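Local coordinates for aminotransferase class I and II (PDB 3P6K), which probably catalyses pyridoxal-phosphate-dependent transfer of amino groups between amino acids and keto acids, as class I and II aminotransferases do, at residues S100-G105 with T155-I160; A163-G168 with V306-V311. All coordinates share one frame; numbering follows the deposited sequence.

Both contacts belong to an aminotransferase of the pyridoxal-phosphate class, and their centres lie about 25 Å apart. They follow one another along the chain: contact 1 is complete before contact 2 opens, and the strand 155-161 of the first runs straight on into the loop of the second. Contact 1, about 20 Å from the centre of the chain, packs the end of helix 89-101 against strand 155-161 in the mixed seven-stranded sheet. Contact 2, about 9 Å from the centre, joins the loop leaving the strand to the antiparallel sheet of strand 308-313, beside the cofactor. The same strand therefore connects a peripheral helix–sheet junction to the active site.

Contact 1: residues S100-G105 with T155-I160; sequences SLIEPG and TKMICI
Lys-156 reaches from strand 155-161 to the end of helix 89-101, where its terminal NZ donates a hydrogen bond to Leu-101 O at 2.9 Å. From CB the chain puts Lys-156 CG 4.2 Å from Ile-102 CD1. Bends at chi2, chi3 and chi4 then carry CD and CE of Lys-156 past Leu-101 O, at 4.1 and 4.0 Å, and turn NZ onto it at a nearly head-on C=O...N angle of 174°. Lys-156 NZ also comes within 4.0 Å of Glu-103 CG, and its salt bridge is to Asp-106. A lysine suits this place because its methylenes can pack while the amino group, probably charged, meets a carbonyl at a helix end and a carboxylate.

One residue on, the selenomethionine Met-157 extends with CG anti to the backbone N (chi1 -177°) and bends only at the last torsion. Met-157 CE meets Leu-101 CD1 at 3.7 Å, and SE lies 4.0 Å from Ile-102 CD1, both chains crossing it at about a right angle. An unbranched chain can present SE to one branched neighbour and CE to the other. Leu-101 also packs on helix 238-245, Ile-102 on Ala-127, and Met-157 on Leu-191 of the adjacent parallel strand 189-193.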
loop_
_atom_site.group_PDB
_atom_site.type_symbol
_atom_site.label_atom_id
_atom_site.label_comp_id
_atom_site.label_asym_id
_atom_site.label_seq_id
_atom_site.Cartn_x
_atom_site.Cartn_y
_atom_site.Cartn_z
ATOM N N SER B 100 -1.068 -4.437 -12.617
ATOM C CA SER B 100 -0.463 -5.594 -13.307
ATOM C C SER B 100 -1.069 -5.976 -14.647
ATOM O O SER B 100 -0.330 -6.280 -15.586
ATOM C CB SER B 100 -0.529 -6.839 -12.424
ATOM O OG SER B 100 0.172 -6.658 -11.215
ATOM N N LEU B 101 -2.391 -5.946 -14.748
ATOM C CA LEU B 101 -3.088 -6.458 -15.927
ATOM C C LEU B 101 -3.617 -5.478 -16.967
ATOM O O LEU B 101 -3.811 -5.888 -18.114
ATOM C CB LEU B 101 -4.228 -7.372 -15.455
ATOM C CG LEU B 101 -3.750 -8.511 -14.517
ATOM C CD1 LEU B 101 -4.927 -9.347 -14.025
ATOM C CD2 LEU B 101 -2.688 -9.407 -15.172
ATOM N N ILE B 102 -3.861 -4.220 -16.597
ATOM C CA ILE B 102 -4.452 -3.268 -17.532
ATOM C C ILE B 102 -3.335 -2.577 -18.326
ATOM O O ILE B 102 -2.414 -2.044 -17.733
ATOM C CB ILE B 102 -5.354 -2.208 -16.826
ATOM C CG1 ILE B 102 -6.475 -2.865 -16.001
ATOM C CG2 ILE B 102 -5.997 -1.280 -17.837
ATOM C CD1 ILE B 102 -7.414 -3.750 -16.801
ATOM N N GLU B 103 -3.446 -2.618 -19.655
ATOM C CA GLU B 103 -2.526 -1.976 -20.604
ATOM C C GLU B 103 -3.301 -0.852 -21.322
ATOM O O GLU B 103 -4.541 -0.958 -21.460
ATOM C CB GLU B 103 -2.092 -2.971 -21.703
ATOM C CG GLU B 103 -1.441 -4.297 -21.256
ATOM C CD GLU B 103 -0.078 -4.120 -20.633
ATOM O OE1 GLU B 103 0.716 -3.295 -21.150
ATOM O OE2 GLU B 103 0.210 -4.819 -19.629
ATOM N N PRO B 104 -2.592 0.210 -21.811
ATOM C CA PRO B 104 -3.275 1.275 -22.592
ATOM C C PRO B 104 -4.053 0.679 -23.756
ATOM O O PRO B 104 -3.579 -0.281 -24.384
ATOM C CB PRO B 104 -2.112 2.140 -23.112
ATOM C CG PRO B 104 -1.045 1.960 -22.121
ATOM C CD PRO B 104 -1.159 0.521 -21.642
ATOM N N GLY B 105 -5.246 1.206 -24.011
ATOM C CA GLY B 105 -6.106 0.701 -25.092
ATOM C C GLY B 105 -6.997 -0.478 -24.703
ATOM O O GLY B 105 -7.888 -0.807 -25.467
ATOM N N THR B 155 -12.514 -7.284 -24.916
ATOM C CA THR B 155 -12.684 -6.841 -23.500
ATOM C C THR B 155 -11.705 -7.590 -22.563
ATOM O O THR B 155 -11.698 -8.812 -22.518
ATOM C CB THR B 155 -14.146 -6.990 -23.006
ATOM O OG1 THR B 155 -15.008 -6.154 -23.792
ATOM C CG2 THR B 155 -14.283 -6.588 -21.540
ATOM N N LYS B 156 -10.864 -6.840 -21.856
ATOM C CA LYS B 156 -9.801 -7.409 -21.037
ATOM C C LYS B 156 -10.334 -7.898 -19.695
ATOM O O LYS B 156 -9.956 -8.983 -19.257
ATOM C CB LYS B 156 -8.679 -6.372 -20.815
ATOM C CG LYS B 156 -7.540 -6.741 -19.797
ATOM C CD LYS B 156 -6.702 -7.969 -20.178
ATOM C CE LYS B 156 -5.644 -7.686 -21.246
ATOM N NZ LYS B 156 -4.538 -6.825 -20.730
HETATM N N MSE B 157 -11.185 -7.080 -19.062
HETATM C CA MSE B 157 -11.674 -7.339 -17.703
HETATM C C MSE B 157 -13.008 -6.700 -17.414
HETATM O O MSE B 157 -13.297 -5.620 -17.934
HETATM C CB MSE B 157 -10.650 -6.756 -16.712
HETATM C CG MSE B 157 -10.905 -6.973 -15.199
HETATM SE SE MSE B 157 -9.471 -6.097 -14.221
HETATM C CE MSE B 157 -8.091 -7.430 -14.538
ATOM N N ILE B 158 -13.788 -7.369 -16.562
ATOM C CA ILE B 158 -15.043 -6.864 -16.024
ATOM C C ILE B 158 -14.773 -6.679 -14.521
ATOM O O ILE B 158 -14.293 -7.620 -13.885
ATOM C CB ILE B 158 -16.210 -7.852 -16.205
ATOM C CG1 ILE B 158 -16.437 -8.178 -17.677
ATOM C CG2 ILE B 158 -17.481 -7.304 -15.604
ATOM C CD1 ILE B 158 -17.523 -9.192 -17.922
ATOM N N CYS B 159 -15.036 -5.500 -13.962
ATOM C CA CYS B 159 -14.837 -5.240 -12.524
ATOM C C CYS B 159 -16.158 -5.193 -11.776
ATOM O O CYS B 159 -17.043 -4.401 -12.135
ATOM C CB CYS B 159 -14.151 -3.897 -12.290
ATOM S SG CYS B 159 -12.492 -3.799 -13.003
ATOM N N ILE B 160 -16.272 -5.999 -10.726
ATOM C CA ILE B 160 -17.443 -5.995 -9.854
ATOM C C ILE B 160 -17.004 -5.903 -8.396
ATOM O O ILE B 160 -15.814 -6.139 -8.054
ATOM C CB ILE B 160 -18.325 -7.286 -10.045
ATOM C CG1 ILE B 160 -17.590 -8.578 -9.613
ATOM C CG2 ILE B 160 -18.851 -7.385 -11.509
ATOM C CD1 ILE B 160 -18.454 -9.849 -9.749
#

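Contact 2: residues A163-G168 with V306-V311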
loop_
_atom_site.group_PDB
_atom_site.type_symbol
_atom_site.label_atom_id
_atom_site.label_comp_id
_atom_site.label_asym_id
_atom_site.label_seq_id
_atom_site.Cartn_x
_atom_site.Cartn_y
_atom_site.Cartn_z
ATOM N N ALA B 163 -20.366 -8.349 -2.072
ATOM C CA ALA B 163 -21.497 -7.420 -2.225
ATOM C C ALA B 163 -21.001 -6.017 -2.602
ATOM O O ALA B 163 -19.821 -5.677 -2.391
ATOM C CB ALA B 163 -22.372 -7.376 -0.940
ATOM N N ASN B 164 -21.893 -5.227 -3.197
ATOM C CA ASN B 164 -21.523 -3.905 -3.658
ATOM C C ASN B 164 -21.582 -2.833 -2.560
ATOM O O ASN B 164 -22.419 -2.886 -1.682
ATOM C CB ASN B 164 -22.381 -3.463 -4.834
ATOM C CG ASN B 164 -21.778 -2.282 -5.600
ATOM O OD1 ASN B 164 -20.552 -2.052 -5.587
ATOM N ND2 ASN B 164 -22.624 -1.561 -6.311
ATOM N N ASN B 165 -20.637 -1.903 -2.651
ATOM C CA ASN B 165 -20.545 -0.695 -1.845
ATOM C C ASN B 165 -21.065 0.374 -2.830
ATOM O O ASN B 165 -20.411 0.596 -3.838
ATOM C CB ASN B 165 -19.073 -0.468 -1.452
ATOM C CG ASN B 165 -18.830 0.810 -0.622
ATOM O OD1 ASN B 165 -19.628 1.744 -0.579
ATOM N ND2 ASN B 165 -17.677 0.841 0.015
ATOM N N PRO B 166 -22.126 1.135 -2.487
ATOM C CA PRO B 166 -22.841 1.279 -1.210
ATOM C C PRO B 166 -24.063 0.443 -0.893
ATOM O O PRO B 166 -24.493 0.424 0.260
ATOM C CB PRO B 166 -23.297 2.749 -1.284
ATOM C CG PRO B 166 -23.633 2.945 -2.687
ATOM C CD PRO B 166 -22.641 2.120 -3.475
ATOM N N THR B 167 -24.597 -0.251 -1.883
ATOM C CA THR B 167 -25.927 -0.871 -1.770
ATOM C C THR B 167 -26.093 -2.091 -0.894
ATOM O O THR B 167 -27.212 -2.362 -0.422
ATOM C CB THR B 167 -26.426 -1.255 -3.174
ATOM O OG1 THR B 167 -25.571 -2.281 -3.697
ATOM C CG2 THR B 167 -26.404 -0.001 -4.132
ATOM N N GLY B 168 -25.017 -2.864 -0.724
ATOM C CA GLY B 168 -25.099 -4.129 -0.009
ATOM C C GLY B 168 -25.828 -5.225 -0.789
ATOM O O GLY B 168 -26.149 -6.271 -0.213
ATOM N N VAL B 306 -25.458 -7.651 4.662
ATOM C CA VAL B 306 -24.161 -7.042 4.441
ATOM C C VAL B 306 -24.227 -5.727 5.226
ATOM O O VAL B 306 -25.290 -5.113 5.292
ATOM C CB VAL B 306 -24.031 -6.849 2.870
ATOM C CG1 VAL B 306 -22.996 -5.913 2.468
ATOM C CG2 VAL B 306 -23.813 -8.235 2.213
ATOM N N SER B 307 -23.105 -5.266 5.760
ATOM C CA SER B 307 -23.106 -4.108 6.653
ATOM C C SER B 307 -23.221 -2.716 5.984
ATOM O O SER B 307 -23.060 -1.738 6.669
ATOM C CB SER B 307 -21.862 -4.144 7.550
ATOM O OG SER B 307 -20.713 -3.688 6.865
ATOM N N THR B 308 -23.449 -2.632 4.664
ATOM C CA THR B 308 -23.615 -1.335 3.988
ATOM C C THR B 308 -25.027 -1.337 3.425
ATOM O O THR B 308 -25.590 -2.408 3.134
ATOM C CB THR B 308 -22.494 -1.016 2.929
ATOM O OG1 THR B 308 -22.674 0.318 2.408
ATOM C CG2 THR B 308 -22.482 -2.025 1.794
ATOM N N SER B 309 -25.641 -0.150 3.414
ATOM C CA SER B 309 -26.988 0.051 2.875
ATOM C C SER B 309 -27.004 1.381 2.219
ATOM O O SER B 309 -26.139 2.237 2.508
ATOM C CB SER B 309 -28.084 -0.011 3.938
ATOM O OG SER B 309 -28.034 1.057 4.871
ATOM N N PHE B 310 -27.955 1.538 1.317
ATOM C CA PHE B 310 -28.120 2.752 0.552
ATOM C C PHE B 310 -29.617 3.034 0.704
ATOM O O PHE B 310 -30.436 2.326 0.108
ATOM C CB PHE B 310 -27.623 2.511 -0.867
ATOM C CG PHE B 310 -27.222 3.760 -1.635
ATOM C CD1 PHE B 310 -26.357 4.731 -1.076
ATOM C CD2 PHE B 310 -27.582 3.896 -2.963
ATOM C CE1 PHE B 310 -25.941 5.823 -1.813
ATOM C CE2 PHE B 310 -27.178 5.003 -3.721
ATOM C CZ PHE B 310 -26.349 5.967 -3.132
ATOM N N VAL B 311 -29.940 4.031 1.544
ATOM C CA VAL B 311 -31.291 4.345 1.989
ATOM C C VAL B 311 -31.848 5.568 1.260
ATOM O O VAL B 311 -31.195 6.594 1.242
ATOM C CB VAL B 311 -31.270 4.604 3.532
ATOM C CG1 VAL B 311 -32.642 4.991 4.051
ATOM C CG2 VAL B 311 -30.693 3.350 4.296
HETATM O O HOH W 1 -29.376 -0.934 0.824
#
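Thr-308 holds OG1 anti to its own backbone N (chi1 -175°), and CG of Phe-310 is likewise opposite the backbone N (chi1 -157°), which sets hydroxyl and ring beside Pro-166. Thr-308 OG1 donates to Pro-166 O at 2.8 Å, meeting the C=O at 119° and well out of the carbonyl plane. Threonine adds a methyl, CG2, that packs near Asn-164 O. The peptide before Pro-166 is cis; the proline ring offers CG to the face of the Phe-310 ring, 3.7 Å from its centroid, in a CH-pi contact.

Val-306 meets both ends of the segment: its CG2 lies 3.6 Å from Ala-163 CB, small enough to let the branched valine close in, and its CG1 lies 3.7 Å from Gly-168 CA. Gly-168 has positive phi, and its CA lies 3.6 Å from Thr-308 O, where a side chain would collide. A water bridges Phe-310 N and Thr-167 O.

Asn-165 bonds through ND2 to O3 of the modified lysine-cofactor residue at position 222 and through OD1 to Arg-347, placing the loop at the active site. In sequence the loop follows strand 155-161 and precedes helix 173-185; it faces strand 308-313, whose neighbour 345-349 carries Arg-347 against Pro-166 and Thr-308.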